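Local coordinates for protein putative oxidoreductase FAD-binding subunit (Sulfolobus tokodaii, PDB 4ZOH) that binds FAD and probably serves as the electron-transferring flavoprotein subunit of a molybdenum-containing oxidoreductase, at residues B[86-91]-B[124-129]; B[222-227]-B[240-245]. One frame throughout, in Å; residues are numbered along the deposited sequence.

Contact 1 (B[86-91]-B[124-129]); sequences PLLSET and IAMDAK
The carbonyl oxygen of Pro-86 meets the methyl end of Met-126, whose CE lies 3.3 Å from Pro-86 O. CE is a methyl and no donor, so this is a van der Waals touch; the oxygen's own bond is from Leu-88 N at 2.8 Å, which closes a classic gamma turn around Leu-87 with its positive phi of 66°. Leu-87 comes next, at the N-cap of helix 88-93. Its CG is set anti to the backbone N (chi1 -176°), which carries the branch across to the other segment. There CD2 lies 4.2 Å from Met-126 CG and 4.4 Å from Ala-125 CB, the leucine and methionine chains sliding past each other in opposite directions.

Within the FAD-binding domain, the contact sets the start of one helix against the end of another, 119-125, which Asp-127 closes in a Schellman motif. Strands 173-179 and 189-198 lie against Leu-87 through Phe-174, Ala-192 and Leu-194, which suits a bulky apolar residue.

Leu-88 presents its CB to both Met-126 CE and SD, each 3.9 Å away. Methionine suits the place, because its unbranched chain can bend: the turn at its chi3 (97°) brings the methyl toward the proline carbonyl and Leu-88. Farther along, Thr-91 OG1 bonds to Leu-87 O at 2.7 Å, reaching the oxygen from above its carbonyl plane, while Thr-91 N bonds to the same acceptor.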
loop_
_atom_site.group_PDB
_atom_site.type_symbol
_atom_site.label_atom_id
_atom_site.label_comp_id
_atom_site.label_asym_id
_atom_site.label_seq_id
_atom_site.Cartn_x
_atom_site.Cartn_y
_atom_site.Cartn_z
ATOM N N PRO B 86 54.797 0.318 9.827
ATOM C CA PRO B 86 54.985 0.137 11.253
ATOM C C PRO B 86 54.187 1.169 12.037
ATOM O O PRO B 86 54.199 2.332 11.665
ATOM C CB PRO B 86 56.506 0.349 11.414
ATOM C CG PRO B 86 57.070 -0.246 10.148
ATOM C CD PRO B 86 56.082 0.223 9.093
ATOM N N LEU B 87 53.507 0.718 13.103
ATOM C CA LEU B 87 52.559 1.552 13.937
ATOM C C LEU B 87 51.257 2.052 13.226
ATOM O O LEU B 87 50.151 1.895 13.756
ATOM C CB LEU B 87 53.259 2.737 14.632
ATOM C CG LEU B 87 52.385 3.551 15.555
ATOM C CD1 LEU B 87 51.870 2.735 16.739
ATOM C CD2 LEU B 87 53.082 4.795 16.067
ATOM N N LEU B 88 51.438 2.705 12.088
ATOM C CA LEU B 88 50.375 3.395 11.398
ATOM C C LEU B 88 49.259 2.428 10.918
ATOM O O LEU B 88 48.084 2.694 11.122
ATOM C CB LEU B 88 50.941 4.261 10.237
ATOM C CG LEU B 88 49.850 5.221 9.661
ATOM C CD1 LEU B 88 49.417 6.165 10.780
ATOM C CD2 LEU B 88 50.278 6.037 8.433
ATOM N N SER B 89 49.651 1.323 10.305
ATOM C CA SER B 89 48.696 0.308 9.873
ATOM C C SER B 89 47.886 -0.262 11.005
ATOM O O SER B 89 46.660 -0.418 10.884
ATOM C CB SER B 89 49.374 -0.804 9.127
ATOM O OG SER B 89 49.919 -0.280 7.929
ATOM N N GLU B 90 48.566 -0.601 12.099
ATOM C CA GLU B 90 47.827 -1.119 13.233
ATOM C C GLU B 90 46.875 -0.041 13.822
ATOM O O GLU B 90 45.750 -0.357 14.190
ATOM C CB GLU B 90 48.774 -1.658 14.267
ATOM C CG GLU B 90 48.121 -2.109 15.568
ATOM C CD GLU B 90 49.155 -2.588 16.561
ATOM O OE1 GLU B 90 50.067 -3.309 16.113
ATOM O OE2 GLU B 90 49.072 -2.232 17.751
ATOM N N THR B 91 47.316 1.212 13.871
ATOM C CA THR B 91 46.503 2.304 14.356
ATOM C C THR B 91 45.238 2.461 13.481
ATOM O O THR B 91 44.155 2.581 14.030
ATOM C CB THR B 91 47.280 3.639 14.343
ATOM O OG1 THR B 91 48.423 3.472 15.169
ATOM C CG2 THR B 91 46.446 4.790 14.912
ATOM N N ILE B 124 51.949 11.911 15.488
ATOM C CA ILE B 124 52.833 12.794 16.262
ATOM C C ILE B 124 54.094 12.045 16.663
ATOM O O ILE B 124 55.173 12.618 16.659
ATOM C CB ILE B 124 52.120 13.512 17.442
ATOM C CG1 ILE B 124 52.942 14.717 17.942
ATOM C CG2 ILE B 124 51.800 12.573 18.562
ATOM C CD1 ILE B 124 52.546 16.033 17.313
ATOM N N ALA B 125 53.924 10.749 16.943
ATOM C CA ALA B 125 55.002 9.849 17.357
ATOM C C ALA B 125 55.957 9.597 16.218
ATOM O O ALA B 125 57.165 9.442 16.419
ATOM C CB ALA B 125 54.439 8.544 17.845
ATOM N N MET B 126 55.396 9.542 15.015
ATOM C CA MET B 126 56.148 9.296 13.823
ATOM C C MET B 126 56.859 10.553 13.242
ATOM O O MET B 126 57.626 10.422 12.294
ATOM C CB MET B 126 55.205 8.654 12.819
ATOM C CG MET B 126 54.832 7.240 13.202
ATOM S SD MET B 126 53.575 6.506 12.139
ATOM C CE MET B 126 54.560 5.531 10.943
ATOM N N ASP B 127 56.622 11.748 13.791
ATOM C CA ASP B 127 57.076 13.005 13.102
ATOM C C ASP B 127 56.603 13.033 11.638
ATOM O O ASP B 127 57.342 13.431 10.712
ATOM C CB ASP B 127 58.609 13.316 13.176
ATOM C CG ASP B 127 59.223 13.096 14.567
ATOM O OD1 ASP B 127 58.684 13.626 15.564
ATOM O OD2 ASP B 127 60.236 12.350 14.652
ATOM N N ALA B 128 55.351 12.593 11.445
ATOM C CA ALA B 128 54.681 12.675 10.158
ATOM C C ALA B 128 54.727 14.091 9.586
ATOM O O ALA B 128 54.764 15.092 10.365
ATOM C CB ALA B 128 53.235 12.246 10.311
ATOM N N LYS B 129 54.696 14.175 8.239
ATOM C CA LYS B 129 54.474 15.472 7.561
ATOM C C LYS B 129 53.281 15.452 6.581
ATOM O O LYS B 129 53.007 14.429 5.943
ATOM C CB LYS B 129 55.719 15.879 6.752
ATOM C CG LYS B 129 56.991 16.118 7.553
ATOM C CD LYS B 129 58.145 16.534 6.611
ATOM C CE LYS B 129 59.494 16.606 7.327
ATOM N NZ LYS B 129 59.379 17.335 8.625
#

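Contact 2 (B[222-227]-B[240-245]); sequences AEEELL and ATRAME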
loop_
_atom_site.group_PDB
_atom_site.type_symbol
_atom_site.label_atom_id
_atom_site.label_comp_id
_atom_site.label_asym_id
_atom_site.label_seq_id
_atom_site.Cartn_x
_atom_site.Cartn_y
_atom_site.Cartn_z
ATOM N N ALA B 222 57.864 10.301 29.417
ATOM C CA ALA B 222 57.981 8.855 29.316
ATOM C C ALA B 222 59.152 8.528 28.387
ATOM O O ALA B 222 59.920 7.558 28.611
ATOM C CB ALA B 222 56.677 8.221 28.847
ATOM N N GLU B 223 59.311 9.373 27.385
ATOM C CA GLU B 223 60.432 9.254 26.458
ATOM C C GLU B 223 61.831 9.417 27.087
ATOM O O GLU B 223 62.672 8.499 26.964
ATOM C CB GLU B 223 60.238 10.175 25.260
ATOM C CG GLU B 223 59.225 9.586 24.307
ATOM C CD GLU B 223 58.795 10.576 23.249
ATOM O OE1 GLU B 223 59.581 11.507 22.942
ATOM O OE2 GLU B 223 57.673 10.394 22.716
ATOM N N GLU B 224 62.076 10.566 27.724
ATOM C CA GLU B 224 63.221 10.778 28.631
ATOM C C GLU B 224 63.548 9.559 29.495
ATOM O O GLU B 224 64.634 9.060 29.466
ATOM C CB GLU B 224 62.874 11.890 29.573
ATOM C CG GLU B 224 63.450 13.234 29.227
ATOM C CD GLU B 224 63.248 14.138 30.414
ATOM O OE1 GLU B 224 63.630 13.738 31.529
ATOM O OE2 GLU B 224 62.652 15.211 30.253
ATOM N N GLU B 225 62.573 9.028 30.200
ATOM C CA GLU B 225 62.780 7.848 31.037
ATOM C C GLU B 225 63.279 6.586 30.324
ATOM O O GLU B 225 63.874 5.719 30.953
ATOM C CB GLU B 225 61.498 7.553 31.774
ATOM C CG GLU B 225 61.610 7.434 33.265
ATOM C CD GLU B 225 62.781 8.221 33.842
ATOM O OE1 GLU B 225 62.751 9.509 33.913
ATOM O OE2 GLU B 225 63.714 7.471 34.194
ATOM N N LEU B 226 63.063 6.470 29.014
ATOM C CA LEU B 226 63.369 5.196 28.384
ATOM C C LEU B 226 64.529 5.323 27.441
ATOM O O LEU B 226 65.183 4.347 27.150
ATOM C CB LEU B 226 62.158 4.621 27.603
ATOM C CG LEU B 226 60.838 4.296 28.288
ATOM C CD1 LEU B 226 59.686 4.312 27.262
ATOM C CD2 LEU B 226 60.944 2.932 28.999
ATOM N N LEU B 227 64.712 6.510 26.908
ATOM C CA LEU B 227 65.641 6.709 25.818
ATOM C C LEU B 227 67.099 6.415 26.227
ATOM O O LEU B 227 67.613 6.989 27.186
ATOM C CB LEU B 227 65.534 8.119 25.300
ATOM C CG LEU B 227 66.405 8.403 24.077
ATOM C CD1 LEU B 227 66.094 7.491 22.910
ATOM C CD2 LEU B 227 66.277 9.862 23.676
ATOM N N ALA B 240 55.926 4.845 32.385
ATOM C CA ALA B 240 54.456 4.765 32.331
ATOM C C ALA B 240 53.865 5.862 33.250
ATOM O O ALA B 240 52.951 6.607 32.843
ATOM C CB ALA B 240 53.938 3.356 32.691
ATOM N N THR B 241 54.445 5.991 34.453
ATOM C CA THR B 241 54.163 7.126 35.374
ATOM C C THR B 241 54.365 8.467 34.708
ATOM O O THR B 241 53.467 9.327 34.759
ATOM C CB THR B 241 54.951 7.004 36.735
ATOM O OG1 THR B 241 54.665 5.729 37.288
ATOM C CG2 THR B 241 54.521 8.061 37.774
ATOM N N ARG B 242 55.492 8.655 34.029
ATOM C CA ARG B 242 55.804 10.008 33.528
ATOM C C ARG B 242 54.988 10.426 32.322
ATOM O O ARG B 242 54.914 11.629 31.986
ATOM C CB ARG B 242 57.305 10.173 33.257
ATOM C CG ARG B 242 58.106 10.165 34.551
ATOM C CD ARG B 242 59.460 10.747 34.353
ATOM N NE ARG B 242 59.290 12.140 34.008
ATOM C CZ ARG B 242 60.229 12.845 33.399
ATOM N NH1 ARG B 242 59.986 14.113 33.100
ATOM N NH2 ARG B 242 61.399 12.272 33.092
ATOM N N ALA B 243 54.382 9.441 31.658
ATOM C CA ALA B 243 53.474 9.710 30.523
ATOM C C ALA B 243 52.259 10.589 30.988
ATOM O O ALA B 243 51.770 11.438 30.241
ATOM C CB ALA B 243 53.020 8.367 29.920
ATOM N N MET B 244 51.798 10.397 32.231
ATOM C CA MET B 244 50.740 11.224 32.863
ATOM C C MET B 244 51.039 12.709 32.873
ATOM O O MET B 244 50.101 13.513 32.882
ATOM C CB MET B 244 50.434 10.747 34.279
ATOM C CG MET B 244 50.001 9.316 34.311
ATOM S SD MET B 244 49.054 8.873 35.745
ATOM C CE MET B 244 50.365 9.070 36.964
ATOM N N GLU B 245 52.329 13.069 32.803
ATOM C CA GLU B 245 52.733 14.471 32.800
ATOM C C GLU B 245 52.275 15.162 31.552
ATOM O O GLU B 245 52.024 16.375 31.589
ATOM C CB GLU B 245 54.246 14.652 32.930
ATOM C CG GLU B 245 54.830 14.047 34.196
ATOM C CD GLU B 245 56.349 13.986 34.188
ATOM O OE1 GLU B 245 56.992 14.675 33.356
ATOM O OE2 GLU B 245 56.898 13.242 35.024
HETATM O O HOH W 1 61.689 16.049 32.299
#
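Arg-242 bonds to three glutamates at the edge of its guanidinium group, tying helix 220-226 to helix 233-243 in a salt-bridge network on the C-terminal domain. From its own segment Glu-245 is gripped side-on: Arg-242 NE bonds to Glu-245 OE2 at 2.8 Å, and Arg-242 NH1 to Glu-245 OE1 at 3.1 Å. Across the contact, Arg-242 NH2 serves two more acids. Its nearly straight bond to Glu-224 OE1 (3.1 Å, 174°) meets that oxygen from above the carboxylate plane, whereas Glu-225 OE1, 3.2 Å from Arg-242 NH2, offers its anti lone pair. All these partners lie near the guanidinium plane, so together they fix its rotation. A water bound to Arg-242 NH1 at 2.7 Å sits at the same edge. Glu-225 OE2 also forms a salt bridge with Lys-229.

A bend at chi3 (65°) turns the guanidinium in between Glu-245 on one side and Glu-224 and Glu-225 of the other helix, and arginine suits the place because it has enough N-H groups for several acids at once. A leucine in its place would probably leave Glu-224 and Glu-245 without this positive partner, Glu-225 with Lys-229 alone of the two, and the helices without their charged link.

Beneath the charged layer the aliphatic stem takes over, with Arg-242 CD passing 4.1 Å from Glu-225 CG. Deeper still, small residues let the backbones come close: Ala-222 and Ala-243 have the nearest CA atoms, and Ala-222 CB rests 3.8 Å from Ala-243 CB.

In the fold
Both segments of contact 1 precede contact 2 in the sequence, the first contact in the FAD-binding domain and the second in the C-terminal domain. Their centres are 19 Å apart and their nearest atoms about 6 Å, so they do not touch. The four-stranded antiparallel sheet of the C-terminal domain connects them: strands 173-179 and 189-198 pack on contact 1, while strand 201-210 lies under helix 220-226 of contact 2. Arg-218 also spans them, forming salt bridges with Asp-127 and with Glu-223. Contact 1 thus lies where the two domains meet, with the side chain of Leu-88 about 11 Å from the bound FAD, and contact 2 on the outlying helical layer.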